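Local structure of hypothetical protein PH0435 (Pyrococcus horikoshii, 2YV4) at residues V6-G11 and V76-V81; K15-I20 and G38-N43; E46-G51 and F62-Y67; G11-V16 and V81-L86. The protein is uncharacterised but, through this C-terminal Sua5 domain, probably takes part in making threonylcarbamoyl-AMP for tRNA modification. One frame throughout, in Å; residues are numbered along the deposited sequence.

Contact 1. Residues V6-G11 and V76-V81; sequences VIVVEG and VIAEGV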
loop_
_atom_site.group_PDB
_atom_site.type_symbol
_atom_site.label_atom_id
_atom_site.label_comp_id
_atom_site.label_asym_id
_atom_site.label_seq_id
_atom_site.Cartn_x
_atom_site.Cartn_y
_atom_site.Cartn_z
ATOM N N VAL A 6 8.050 2.327 2.193
ATOM C CA VAL A 6 6.922 2.115 1.304
ATOM C C VAL A 6 7.173 0.921 0.388
ATOM O O VAL A 6 8.241 0.797 -0.222
ATOM C CB VAL A 6 6.641 3.386 0.475
ATOM C CG1 VAL A 6 5.533 3.129 -0.539
ATOM C CG2 VAL A 6 6.241 4.522 1.419
ATOM N N ILE A 7 6.194 0.026 0.329
ATOM C CA ILE A 7 6.282 -1.161 -0.513
ATOM C C ILE A 7 5.052 -1.228 -1.403
ATOM O O ILE A 7 3.925 -1.283 -0.909
ATOM C CB ILE A 7 6.312 -2.463 0.313
ATOM C CG1 ILE A 7 7.510 -2.462 1.263
ATOM C CG2 ILE A 7 6.359 -3.664 -0.631
ATOM C CD1 ILE A 7 7.589 -3.698 2.135
ATOM N N VAL A 8 5.270 -1.224 -2.713
ATOM C CA VAL A 8 4.172 -1.311 -3.663
ATOM C C VAL A 8 4.078 -2.753 -4.160
ATOM O O VAL A 8 5.050 -3.297 -4.682
ATOM C CB VAL A 8 4.412 -0.384 -4.874
ATOM C CG1 VAL A 8 3.247 -0.499 -5.858
ATOM C CG2 VAL A 8 4.590 1.042 -4.406
ATOM N N VAL A 9 2.918 -3.379 -3.980
ATOM C CA VAL A 9 2.723 -4.750 -4.445
ATOM C C VAL A 9 1.874 -4.686 -5.715
ATOM O O VAL A 9 0.712 -4.268 -5.687
ATOM C CB VAL A 9 2.016 -5.615 -3.385
ATOM C CG1 VAL A 9 1.749 -7.017 -3.943
ATOM C CG2 VAL A 9 2.889 -5.705 -2.139
ATOM N N GLU A 10 2.467 -5.103 -6.829
ATOM C CA GLU A 10 1.793 -5.045 -8.123
ATOM C C GLU A 10 1.510 -6.385 -8.786
ATOM O O GLU A 10 2.140 -7.400 -8.480
ATOM C CB GLU A 10 2.617 -4.179 -9.079
ATOM C CG GLU A 10 4.106 -4.427 -8.955
ATOM C CD GLU A 10 4.876 -4.043 -10.198
ATOM O OE1 GLU A 10 4.827 -2.859 -10.600
ATOM O OE2 GLU A 10 5.538 -4.936 -10.771
ATOM N N GLY A 11 0.567 -6.364 -9.720
ATOM C CA GLY A 11 0.190 -7.567 -10.436
ATOM C C GLY A 11 -1.317 -7.642 -10.559
ATOM O O GLY A 11 -2.015 -6.697 -10.181
ATOM N N VAL A 76 4.516 0.707 5.061
ATOM C CA VAL A 76 3.253 0.955 4.383
ATOM C C VAL A 76 3.238 0.166 3.084
ATOM O O VAL A 76 4.148 0.287 2.270
ATOM C CB VAL A 76 3.071 2.460 4.039
ATOM C CG1 VAL A 76 1.821 2.660 3.180
ATOM C CG2 VAL A 76 2.951 3.277 5.315
ATOM N N ILE A 77 2.215 -0.656 2.901
ATOM C CA ILE A 77 2.089 -1.434 1.674
ATOM C C ILE A 77 1.026 -0.752 0.834
ATOM O O ILE A 77 -0.101 -0.551 1.289
ATOM C CB ILE A 77 1.641 -2.880 1.958
ATOM C CG1 ILE A 77 2.694 -3.591 2.816
ATOM C CG2 ILE A 77 1.416 -3.623 0.640
ATOM C CD1 ILE A 77 2.261 -4.975 3.303
ATOM N N ALA A 78 1.394 -0.361 -0.381
ATOM C CA ALA A 78 0.449 0.287 -1.278
ATOM C C ALA A 78 0.044 -0.736 -2.325
ATOM O O ALA A 78 0.886 -1.277 -3.031
ATOM C CB ALA A 78 1.091 1.507 -1.941
ATOM N N GLU A 79 -1.250 -1.007 -2.396
ATOM C CA GLU A 79 -1.812 -1.963 -3.342
ATOM C C GLU A 79 -1.721 -1.389 -4.760
ATOM O O GLU A 79 -2.262 -0.320 -5.027
ATOM C CB GLU A 79 -3.272 -2.211 -2.965
ATOM C CG GLU A 79 -3.957 -3.354 -3.667
ATOM C CD GLU A 79 -5.391 -3.508 -3.191
ATOM O OE1 GLU A 79 -5.596 -3.600 -1.958
ATOM O OE2 GLU A 79 -6.308 -3.530 -4.042
ATOM N N GLY A 80 -1.033 -2.091 -5.660
ATOM C CA GLY A 80 -0.902 -1.613 -7.028
ATOM C C GLY A 80 -1.374 -2.630 -8.056
ATOM O O GLY A 80 -0.553 -3.250 -8.739
ATOM N N VAL A 81 -2.689 -2.799 -8.180
ATOM C CA VAL A 81 -3.237 -3.771 -9.123
ATOM C C VAL A 81 -3.145 -3.296 -10.572
ATOM O O VAL A 81 -3.153 -2.092 -10.848
ATOM C CB VAL A 81 -4.714 -4.126 -8.789
ATOM C CG1 VAL A 81 -4.816 -4.587 -7.329
ATOM C CG2 VAL A 81 -5.627 -2.925 -9.045
#
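Two neighbouring strands of the parallel sheet meet here, with Ile7 beside Ile77 and Val8 beside Ala78. Strand 6-11 runs 26° off the direction of strand 76-81. Ile7 and Val9 point both their N-H and C=O groups at this partner. Ile7 N bonds Val76 O at 2.8 Å, and Ile7 O takes Ala78 N at 2.7 Å. The pattern repeats as Val9 N meets Ala78 O and Val9 O receives Gly80 N. The ladder then weakens: Gly11 N lies 3.5 Å from Gly80 O and makes only a weak bond, while Glu10 CA approaches the same oxygen at 3.0 Å. Val8 and Glu10 bond the strand on the other side, 101-104. Strand 34-38 flanks 76-81 in turn, and both strands are interior in the sheet of this alpha/beta domain, which has helices on each face. Helix 13-29 packs on the face that carries Val9 and Glu79. On that face the side chains of Val9 and Ile77 cross obliquely, with CG2 of Val9 3.8 Å from CG2 of Ile77. Val9 CG1 is anti to the backbone N (chi1 176°), which leaves CG2 beside N to make this touch. Glu79 turns its carboxylate to Tyr42 and Ser39. The opposite face carries Val8 and Ala78, and helix 86-93 reaches it through Val90. Here Val8 CG2 is 4.3 Å from Ala78 CB. Gly80 follows on this face, where a CB would stand only 3.1 Å from Val8 CG1.

Contact 2. Residues K15-I20 and G38-N43; sequences KVKGKI and GSESYN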
loop_
_atom_site.group_PDB
_atom_site.type_symbol
_atom_site.label_atom_id
_atom_site.label_comp_id
_atom_site.label_asym_id
_atom_site.label_seq_id
_atom_site.Cartn_x
_atom_site.Cartn_y
_atom_site.Cartn_z
ATOM N N LYS A 15 -3.806 -11.993 -7.464
ATOM C CA LYS A 15 -2.491 -12.277 -6.899
ATOM C C LYS A 15 -2.050 -11.227 -5.887
ATOM O O LYS A 15 -1.407 -11.550 -4.887
ATOM C CB LYS A 15 -1.430 -12.361 -8.001
ATOM C CG LYS A 15 -1.436 -13.652 -8.808
ATOM C CD LYS A 15 -0.115 -13.819 -9.546
ATOM C CE LYS A 15 -0.051 -15.138 -10.301
ATOM N NZ LYS A 15 -1.065 -15.208 -11.387
ATOM N N VAL A 16 -2.374 -9.968 -6.154
ATOM C CA VAL A 16 -1.983 -8.905 -5.245
ATOM C C VAL A 16 -2.609 -9.122 -3.869
ATOM O O VAL A 16 -1.933 -9.017 -2.849
ATOM C CB VAL A 16 -2.393 -7.526 -5.798
ATOM C CG1 VAL A 16 -2.237 -6.465 -4.721
ATOM C CG2 VAL A 16 -1.526 -7.177 -7.009
ATOM N N LYS A 17 -3.900 -9.435 -3.839
ATOM C CA LYS A 17 -4.575 -9.657 -2.567
ATOM C C LYS A 17 -3.892 -10.751 -1.751
ATOM O O LYS A 17 -3.721 -10.612 -0.538
ATOM C CB LYS A 17 -6.049 -10.000 -2.799
ATOM C CG LYS A 17 -6.874 -8.800 -3.264
ATOM C CD LYS A 17 -8.363 -9.112 -3.318
ATOM C CE LYS A 17 -9.175 -7.886 -3.727
ATOM N NZ LYS A 17 -9.071 -6.769 -2.740
ATOM N N GLY A 18 -3.493 -11.834 -2.415
ATOM C CA GLY A 18 -2.821 -12.914 -1.717
ATOM C C GLY A 18 -1.431 -12.519 -1.234
ATOM O O GLY A 18 -1.015 -12.875 -0.127
ATOM N N LYS A 19 -0.708 -11.773 -2.062
ATOM C CA LYS A 19 0.637 -11.338 -1.704
ATOM C C LYS A 19 0.604 -10.367 -0.522
ATOM O O LYS A 19 1.386 -10.505 0.423
ATOM C CB LYS A 19 1.315 -10.693 -2.917
ATOM C CG LYS A 19 2.712 -10.123 -2.647
ATOM C CD LYS A 19 3.706 -11.183 -2.170
ATOM C CE LYS A 19 3.964 -12.247 -3.226
ATOM N NZ LYS A 19 5.026 -13.198 -2.781
ATOM N N ILE A 20 -0.301 -9.392 -0.563
ATOM C CA ILE A 20 -0.399 -8.435 0.537
ATOM C C ILE A 20 -0.729 -9.151 1.849
ATOM O O ILE A 20 -0.109 -8.889 2.882
ATOM C CB ILE A 20 -1.473 -7.353 0.258
ATOM C CG1 ILE A 20 -1.016 -6.476 -0.911
ATOM C CG2 ILE A 20 -1.691 -6.493 1.507
ATOM C CD1 ILE A 20 -2.001 -5.409 -1.315
ATOM N N GLY A 38 -5.042 0.475 0.269
ATOM C CA GLY A 38 -5.552 -0.331 -0.824
ATOM C C GLY A 38 -7.064 -0.435 -0.843
ATOM O O GLY A 38 -7.758 0.490 -0.423
ATOM N N SER A 39 -7.572 -1.566 -1.328
ATOM C CA SER A 39 -9.012 -1.792 -1.422
ATOM C C SER A 39 -9.584 -2.422 -0.148
ATOM O O SER A 39 -10.799 -2.400 0.072
ATOM C CB SER A 39 -9.323 -2.678 -2.631
ATOM O OG SER A 39 -8.642 -3.917 -2.541
ATOM N N GLU A 40 -8.705 -2.993 0.674
ATOM C CA GLU A 40 -9.087 -3.606 1.947
ATOM C C GLU A 40 -7.861 -3.705 2.859
ATOM O O GLU A 40 -6.734 -3.538 2.405
ATOM C CB GLU A 40 -9.719 -4.985 1.737
ATOM C CG GLU A 40 -8.857 -5.982 0.995
ATOM C CD GLU A 40 -9.559 -7.312 0.817
ATOM O OE1 GLU A 40 -9.874 -7.954 1.839
ATOM O OE2 GLU A 40 -9.804 -7.713 -0.340
ATOM N N SER A 41 -8.085 -3.987 4.138
ATOM C CA SER A 41 -7.001 -4.042 5.115
ATOM C C SER A 41 -6.076 -5.242 5.088
ATOM O O SER A 41 -4.893 -5.106 5.393
ATOM C CB SER A 41 -7.568 -3.932 6.527
ATOM O OG SER A 41 -8.116 -5.175 6.932
ATOM N N TYR A 42 -6.605 -6.413 4.748
ATOM C CA TYR A 42 -5.794 -7.628 4.743
ATOM C C TYR A 42 -5.293 -7.813 6.171
ATOM O O TYR A 42 -4.243 -8.414 6.415
ATOM C CB TYR A 42 -4.616 -7.484 3.782
ATOM C CG TYR A 42 -5.040 -7.152 2.375
ATOM C CD1 TYR A 42 -5.682 -8.097 1.574
ATOM C CD2 TYR A 42 -4.826 -5.878 1.851
ATOM C CE1 TYR A 42 -6.104 -7.777 0.276
ATOM C CE2 TYR A 42 -5.238 -5.548 0.566
ATOM C CZ TYR A 42 -5.877 -6.497 -0.215
ATOM O OH TYR A 42 -6.307 -6.150 -1.474
ATOM N N ASN A 43 -6.062 -7.266 7.108
ATOM C CA ASN A 43 -5.760 -7.333 8.533
ATOM C C ASN A 43 -4.488 -6.626 8.983
ATOM O O ASN A 43 -3.843 -7.054 9.947
ATOM C CB ASN A 43 -5.717 -8.783 9.001
ATOM C CG ASN A 43 -6.778 -9.078 10.023
ATOM O OD1 ASN A 43 -6.819 -8.454 11.083
ATOM N ND2 ASN A 43 -7.659 -10.023 9.710
#
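The Tyr42 ring is held between two side chains, Ile20 on one face and Glu40 on the other. Ile20 CB sits over its face, 4.1 Å from the ring centroid and 14° off the normal, a CH-pi contact displaced toward the rim. Ile20 CG2 is closer, 3.2 Å from Tyr42 CD2, so the packing is tight. On the opposite face Glu40 CG also lies toward the rim. The Lys17 side chain crosses that of Tyr42 at about a right angle, with CG 3.2 Å from Tyr42 OH. Its chain is extended until a bend at chi4 (-63°), which places NZ among three oxygens. NZ bonds Glu40 OE2 at 2.7 Å as a salt bridge, on the anti lone pair. It also gives bonds to Ser39 OG (2.9 Å from NZ) and Tyr42 OH (3.1 Å from NZ). Both hydroxyls bond Glu79 as well, on the adjacent strand. A methionine in place of Lys17 would probably leave the Glu40 carboxylate without its mate and the two hydroxyls with one partner fewer. The arrangement belongs to a parallel alpha/beta fold, where the loop leaving the carboxyl end of strand 34-38 packs against the first turns of helix 13-29.

Contact 3. Residues E46-G51 and F62-Y67; sequences EFFFLG and FKALRY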
loop_
_atom_site.group_PDB
_atom_site.type_symbol
_atom_site.label_atom_id
_atom_site.label_comp_id
_atom_site.label_asym_id
_atom_site.label_seq_id
_atom_site.Cartn_x
_atom_site.Cartn_y
_atom_site.Cartn_z
ATOM N N GLU A 46 -3.169 -0.861 10.300
ATOM C CA GLU A 46 -3.793 0.393 9.886
ATOM C C GLU A 46 -4.266 0.286 8.447
ATOM O O GLU A 46 -3.641 -0.388 7.628
ATOM C CB GLU A 46 -2.784 1.539 9.988
ATOM C CG GLU A 46 -2.192 1.766 11.379
ATOM C CD GLU A 46 -3.142 2.498 12.304
ATOM O OE1 GLU A 46 -4.141 3.064 11.808
ATOM O OE2 GLU A 46 -2.883 2.521 13.523
ATOM N N PHE A 47 -5.364 0.960 8.129
ATOM C CA PHE A 47 -5.880 0.917 6.769
ATOM C C PHE A 47 -6.404 2.269 6.301
ATOM O O PHE A 47 -6.970 3.034 7.081
ATOM C CB PHE A 47 -6.990 -0.136 6.649
ATOM C CG PHE A 47 -7.704 -0.112 5.320
ATOM C CD1 PHE A 47 -8.973 0.442 5.207
ATOM C CD2 PHE A 47 -7.077 -0.583 4.169
ATOM C CE1 PHE A 47 -9.609 0.529 3.967
ATOM C CE2 PHE A 47 -7.702 -0.500 2.928
ATOM C CZ PHE A 47 -8.967 0.056 2.825
ATOM N N PHE A 48 -6.192 2.559 5.024
ATOM C CA PHE A 48 -6.675 3.798 4.422
ATOM C C PHE A 48 -7.013 3.425 2.984
ATOM O O PHE A 48 -6.202 2.807 2.293
ATOM C CB PHE A 48 -5.594 4.880 4.444
ATOM C CG PHE A 48 -6.123 6.282 4.224
ATOM C CD1 PHE A 48 -6.232 7.173 5.290
ATOM C CD2 PHE A 48 -6.495 6.711 2.953
ATOM C CE1 PHE A 48 -6.702 8.476 5.094
ATOM C CE2 PHE A 48 -6.966 8.011 2.744
ATOM C CZ PHE A 48 -7.068 8.895 3.817
ATOM N N PHE A 49 -8.215 3.780 2.547
ATOM C CA PHE A 49 -8.664 3.465 1.198
ATOM C C PHE A 49 -7.857 4.168 0.104
ATOM O O PHE A 49 -7.685 5.389 0.123
ATOM C CB PHE A 49 -10.152 3.812 1.060
ATOM C CG PHE A 49 -10.726 3.482 -0.284
ATOM C CD1 PHE A 49 -10.557 2.215 -0.831
ATOM C CD2 PHE A 49 -11.453 4.430 -0.998
ATOM C CE1 PHE A 49 -11.105 1.897 -2.074
ATOM C CE2 PHE A 49 -12.005 4.121 -2.239
ATOM C CZ PHE A 49 -11.830 2.854 -2.776
ATOM N N LEU A 50 -7.376 3.388 -0.861
ATOM C CA LEU A 50 -6.573 3.926 -1.956
ATOM C C LEU A 50 -7.393 4.699 -2.977
ATOM O O LEU A 50 -6.958 5.735 -3.484
ATOM C CB LEU A 50 -5.842 2.790 -2.681
ATOM C CG LEU A 50 -5.088 3.135 -3.973
ATOM C CD1 LEU A 50 -3.830 3.945 -3.649
ATOM C CD2 LEU A 50 -4.707 1.854 -4.693
ATOM N N GLY A 51 -8.577 4.180 -3.275
ATOM C CA GLY A 51 -9.431 4.797 -4.271
ATOM C C GLY A 51 -9.615 3.748 -5.351
ATOM O O GLY A 51 -8.790 2.843 -5.468
ATOM N N PHE A 62 -1.145 10.697 -1.010
ATOM C CA PHE A 62 -0.379 11.467 -0.034
ATOM C C PHE A 62 -1.150 11.705 1.265
ATOM O O PHE A 62 -0.564 11.755 2.350
ATOM C CB PHE A 62 0.086 12.787 -0.662
ATOM C CG PHE A 62 1.330 12.646 -1.504
ATOM C CD1 PHE A 62 1.549 11.496 -2.261
ATOM C CD2 PHE A 62 2.281 13.663 -1.544
ATOM C CE1 PHE A 62 2.696 11.359 -3.044
ATOM C CE2 PHE A 62 3.431 13.538 -2.324
ATOM C CZ PHE A 62 3.639 12.381 -3.078
ATOM N N LYS A 63 -2.463 11.849 1.162
ATOM C CA LYS A 63 -3.278 12.031 2.353
ATOM C C LYS A 63 -3.188 10.729 3.151
ATOM O O LYS A 63 -3.107 10.737 4.380
ATOM C CB LYS A 63 -4.733 12.316 1.964
ATOM C CG LYS A 63 -5.686 12.401 3.145
ATOM C CD LYS A 63 -7.056 12.910 2.715
ATOM C CE LYS A 63 -8.006 12.966 3.900
ATOM N NZ LYS A 63 -7.444 13.778 5.015
ATOM N N ALA A 64 -3.186 9.607 2.434
ATOM C CA ALA A 64 -3.101 8.288 3.063
ATOM C C ALA A 64 -1.759 8.111 3.764
ATOM O O ALA A 64 -1.692 7.642 4.905
ATOM C CB ALA A 64 -3.288 7.203 2.015
ATOM N N LEU A 65 -0.686 8.481 3.076
ATOM C CA LEU A 65 0.653 8.361 3.644
ATOM C C LEU A 65 0.820 9.241 4.890
ATOM O O LEU A 65 1.506 8.862 5.839
ATOM C CB LEU A 65 1.700 8.719 2.587
ATOM C CG LEU A 65 1.821 7.718 1.428
ATOM C CD1 LEU A 65 2.612 8.322 0.280
ATOM C CD2 LEU A 65 2.479 6.442 1.938
ATOM N N ARG A 66 0.195 10.413 4.897
ATOM C CA ARG A 66 0.306 11.284 6.065
ATOM C C ARG A 66 -0.399 10.606 7.234
ATOM O O ARG A 66 0.054 10.682 8.376
ATOM C CB ARG A 66 -0.314 12.658 5.791
ATOM C CG ARG A 66 0.409 13.442 4.711
ATOM C CD ARG A 66 -0.065 14.883 4.640
ATOM N NE ARG A 66 0.340 15.515 3.388
ATOM C CZ ARG A 66 -0.357 15.442 2.256
ATOM N NH1 ARG A 66 -1.499 14.771 2.224
ATOM N NH2 ARG A 66 0.092 16.032 1.153
ATOM N N TYR A 67 -1.510 9.941 6.935
ATOM C CA TYR A 67 -2.268 9.226 7.957
ATOM C C TYR A 67 -1.378 8.144 8.562
ATOM O O TYR A 67 -1.319 7.978 9.783
ATOM C CB TYR A 67 -3.506 8.568 7.343
ATOM C CG TYR A 67 -4.286 7.729 8.325
ATOM C CD1 TYR A 67 -5.193 8.317 9.206
ATOM C CD2 TYR A 67 -4.062 6.354 8.424
ATOM C CE1 TYR A 67 -5.852 7.565 10.167
ATOM C CE2 TYR A 67 -4.713 5.591 9.380
ATOM C CZ TYR A 67 -5.604 6.200 10.254
ATOM O OH TYR A 67 -6.219 5.454 11.236
#
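Phe48 lies flat on the helix backbone at Ala64, and this is the tight part of the contact. Ala64 CA stands over the centre of the ring, 3.7 Å from the centroid and 9° off the normal. The methyl group of Ala64 adds to this, with CB 3.4 Å from Phe48 CD2. Phe48 CG is anti to the backbone N, which starts the ring toward the helix. Ala64 is buried, and it also touches Ile37 of the neighbouring strand. Strand 46-49 is an outermost strand of the parallel sheet in this chain. Helix 54-70 runs back across it, nearly antiparallel at 165°, with the short axes 8.7 Å apart. The helix then leads into strand 75-81, which lies beyond strand 34-38, and so forms the connection of a beta-alpha-beta crossover. Toward solvent the packing is looser. The rings of Phe48 and Tyr67 are oblique, their planes 50° apart and their centroids separated by 5.6 Å. The nearest atoms of this pair are Phe48 CD1 and Tyr67 CG, 3.6 Å apart. At the ring tip, the exposed Lys63 brings CG to 3.8 Å from Phe48 CZ, and the two side chains cross at about a right angle. The contact is polar beyond Tyr67. Its hydroxyl gives a hydrogen bond of 3.2 Å from Tyr67 OH to Glu46 OE1, meeting that oxygen nearly along its C-O axis. Lys33 makes a weak, long ion pair with the other oxygen, Glu46 OE2.

Contact 4. Residues G11-V16 and V81-L86; sequences GPREKV and VEERGL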
loop_
_atom_site.group_PDB
_atom_site.type_symbol
_atom_site.label_atom_id
_atom_site.label_comp_id
_atom_site.label_asym_id
_atom_site.label_seq_id
_atom_site.Cartn_x
_atom_site.Cartn_y
_atom_site.Cartn_z
ATOM N N GLY A 11 0.567 -6.364 -9.720
ATOM C CA GLY A 11 0.190 -7.567 -10.436
ATOM C C GLY A 11 -1.317 -7.642 -10.559
ATOM O O GLY A 11 -2.015 -6.697 -10.181
ATOM N N PRO A 12 -1.860 -8.743 -11.103
ATOM C CA PRO A 12 -3.320 -8.832 -11.223
ATOM C C PRO A 12 -3.926 -8.811 -9.824
ATOM O O PRO A 12 -3.323 -9.326 -8.878
ATOM C CB PRO A 12 -3.531 -10.163 -11.952
ATOM C CG PRO A 12 -2.323 -10.970 -11.552
ATOM C CD PRO A 12 -1.206 -9.952 -11.630
ATOM N N ARG A 13 -5.111 -8.218 -9.695
ATOM C CA ARG A 13 -5.768 -8.109 -8.399
ATOM C C ARG A 13 -5.797 -9.392 -7.572
ATOM O O ARG A 13 -5.500 -9.368 -6.377
ATOM C CB ARG A 13 -7.199 -7.594 -8.555
ATOM C CG ARG A 13 -7.915 -7.452 -7.213
ATOM C CD ARG A 13 -9.367 -7.048 -7.358
ATOM N NE ARG A 13 -9.522 -5.786 -8.072
ATOM C CZ ARG A 13 -9.878 -5.686 -9.347
ATOM N NH1 ARG A 13 -10.123 -6.781 -10.057
ATOM N NH2 ARG A 13 -9.992 -4.492 -9.911
ATOM N N GLU A 14 -6.156 -10.510 -8.197
ATOM C CA GLU A 14 -6.228 -11.781 -7.477
ATOM C C GLU A 14 -4.924 -12.111 -6.752
ATOM O O GLU A 14 -4.940 -12.469 -5.571
ATOM C CB GLU A 14 -6.585 -12.926 -8.437
ATOM C CG GLU A 14 -6.629 -14.300 -7.769
ATOM C CD GLU A 14 -7.041 -15.415 -8.721
ATOM O OE1 GLU A 14 -6.367 -15.600 -9.761
ATOM O OE2 GLU A 14 -8.037 -16.112 -8.424
ATOM N N LYS A 15 -3.806 -11.993 -7.464
ATOM C CA LYS A 15 -2.491 -12.277 -6.899
ATOM C C LYS A 15 -2.050 -11.227 -5.887
ATOM O O LYS A 15 -1.407 -11.550 -4.887
ATOM C CB LYS A 15 -1.430 -12.361 -8.001
ATOM C CG LYS A 15 -1.436 -13.652 -8.808
ATOM C CD LYS A 15 -0.115 -13.819 -9.546
ATOM C CE LYS A 15 -0.051 -15.138 -10.301
ATOM N NZ LYS A 15 -1.065 -15.208 -11.387
ATOM N N VAL A 16 -2.374 -9.968 -6.154
ATOM C CA VAL A 16 -1.983 -8.905 -5.245
ATOM C C VAL A 16 -2.609 -9.122 -3.869
ATOM O O VAL A 16 -1.933 -9.017 -2.849
ATOM C CB VAL A 16 -2.393 -7.526 -5.798
ATOM C CG1 VAL A 16 -2.237 -6.465 -4.721
ATOM C CG2 VAL A 16 -1.526 -7.177 -7.009
ATOM N N VAL A 81 -2.689 -2.799 -8.180
ATOM C CA VAL A 81 -3.237 -3.771 -9.123
ATOM C C VAL A 81 -3.145 -3.296 -10.572
ATOM O O VAL A 81 -3.153 -2.092 -10.848
ATOM C CB VAL A 81 -4.714 -4.126 -8.789
ATOM C CG1 VAL A 81 -4.816 -4.587 -7.329
ATOM C CG2 VAL A 81 -5.627 -2.925 -9.045
ATOM N N GLU A 82 -3.047 -4.252 -11.493
ATOM C CA GLU A 82 -2.944 -3.939 -12.915
ATOM C C GLU A 82 -4.262 -3.393 -13.440
ATOM O O GLU A 82 -4.281 -2.441 -14.217
ATOM C CB GLU A 82 -2.563 -5.191 -13.710
ATOM C CG GLU A 82 -1.272 -5.839 -13.246
ATOM C CD GLU A 82 -0.905 -7.061 -14.062
ATOM O OE1 GLU A 82 -1.774 -7.939 -14.248
ATOM O OE2 GLU A 82 0.255 -7.146 -14.513
ATOM N N GLU A 83 -5.361 -4.002 -13.007
ATOM C CA GLU A 83 -6.689 -3.586 -13.441
ATOM C C GLU A 83 -6.945 -2.095 -13.247
ATOM O O GLU A 83 -6.652 -1.532 -12.194
ATOM C CB GLU A 83 -7.765 -4.392 -12.702
ATOM C CG GLU A 83 -7.871 -5.847 -13.143
ATOM C CD GLU A 83 -6.954 -6.787 -12.377
ATOM O OE1 GLU A 83 -6.002 -6.309 -11.719
ATOM O OE2 GLU A 83 -7.184 -8.013 -12.443
ATOM N N ARG A 84 -7.498 -1.464 -14.278
ATOM C CA ARG A 84 -7.817 -0.041 -14.259
ATOM C C ARG A 84 -6.627 0.886 -14.027
ATOM O O ARG A 84 -6.804 2.041 -13.650
ATOM C CB ARG A 84 -8.900 0.241 -13.219
ATOM C CG ARG A 84 -10.248 -0.356 -13.584
ATOM C CD ARG A 84 -11.311 0.018 -12.573
ATOM N NE ARG A 84 -12.588 -0.617 -12.875
ATOM C CZ ARG A 84 -13.661 -0.541 -12.096
ATOM N NH1 ARG A 84 -13.611 0.146 -10.963
ATOM N NH2 ARG A 84 -14.783 -1.158 -12.449
ATOM N N GLY A 85 -5.421 0.375 -14.257
ATOM C CA GLY A 85 -4.221 1.179 -14.099
ATOM C C GLY A 85 -3.912 1.757 -12.727
ATOM O O GLY A 85 -3.146 2.716 -12.627
ATOM N N LEU A 86 -4.472 1.181 -11.668
ATOM C CA LEU A 86 -4.216 1.705 -10.326
ATOM C C LEU A 86 -2.743 1.620 -9.924
ATOM O O LEU A 86 -2.186 2.581 -9.392
ATOM C CB LEU A 86 -5.089 0.981 -9.295
ATOM C CG LEU A 86 -6.600 1.023 -9.566
ATOM C CD1 LEU A 86 -7.349 0.542 -8.331
ATOM C CD2 LEU A 86 -7.032 2.444 -9.921
HETATM O O HOH W 1 -9.081 -1.997 -10.233
#
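Glu83 reaches across to Arg13, and its side chain meets that residue at every step. Its CB is 3.6 Å from Arg13 NH2, and CG is 3.9 Å from Arg13 NH1. A bend at chi2 (88°) then swings CD back toward the start of helix 13-29. At the tip, OE1 accepts from Arg13 N at 2.9 Å on its syn side, 19° out of the carboxylate plane. OE2 takes a weak second bond from the same N. OE1 also lies over one face of the Arg13 guanidinium. The charge pair is long, with NH1 4.0 Å from OE2, and no N-H points at that oxygen. A water links Arg13 NH2, weakly, to Glu83 O. Alongside, Glu82 N bonds Gly11 O at 3.0 Å, and the Glu82 side chain runs beside Pro12. Val81 CG1 fills the apolar side, 3.8 Å from Arg13 CA and 4.1 Å from Val16 CB. An alanine in place of Glu83 would probably leave Arg13 N without its acceptor and the guanidinium without its nearby negative charge. Arg13 follows the N-cap residue Pro12, so a carboxylate on its N-H lies at the positive end of the helix, where its charge is likely to be favoured.

Contact 1 is the core of the four: two interior strands joined by backbone bonds and lined with aliphatic side chains. Contact 3 lies at the surface, on an outermost strand, and relies on aromatic packing. Contacts 2 and 4 are partly buried and both use helix 13-29. They set charged groups against its early turns, contact 2 through a lysine on the helix and contact 4 through the helix's own backbone N-H. Contact 4 continues contact 1 at Gly11 and Val81, where the strands end. Glu79 of contact 1 reaches Tyr42 and Ser39 of contact 2. Backbone bonds from Gly38 to Phe48 and Leu50 tie contact 2 to contact 3.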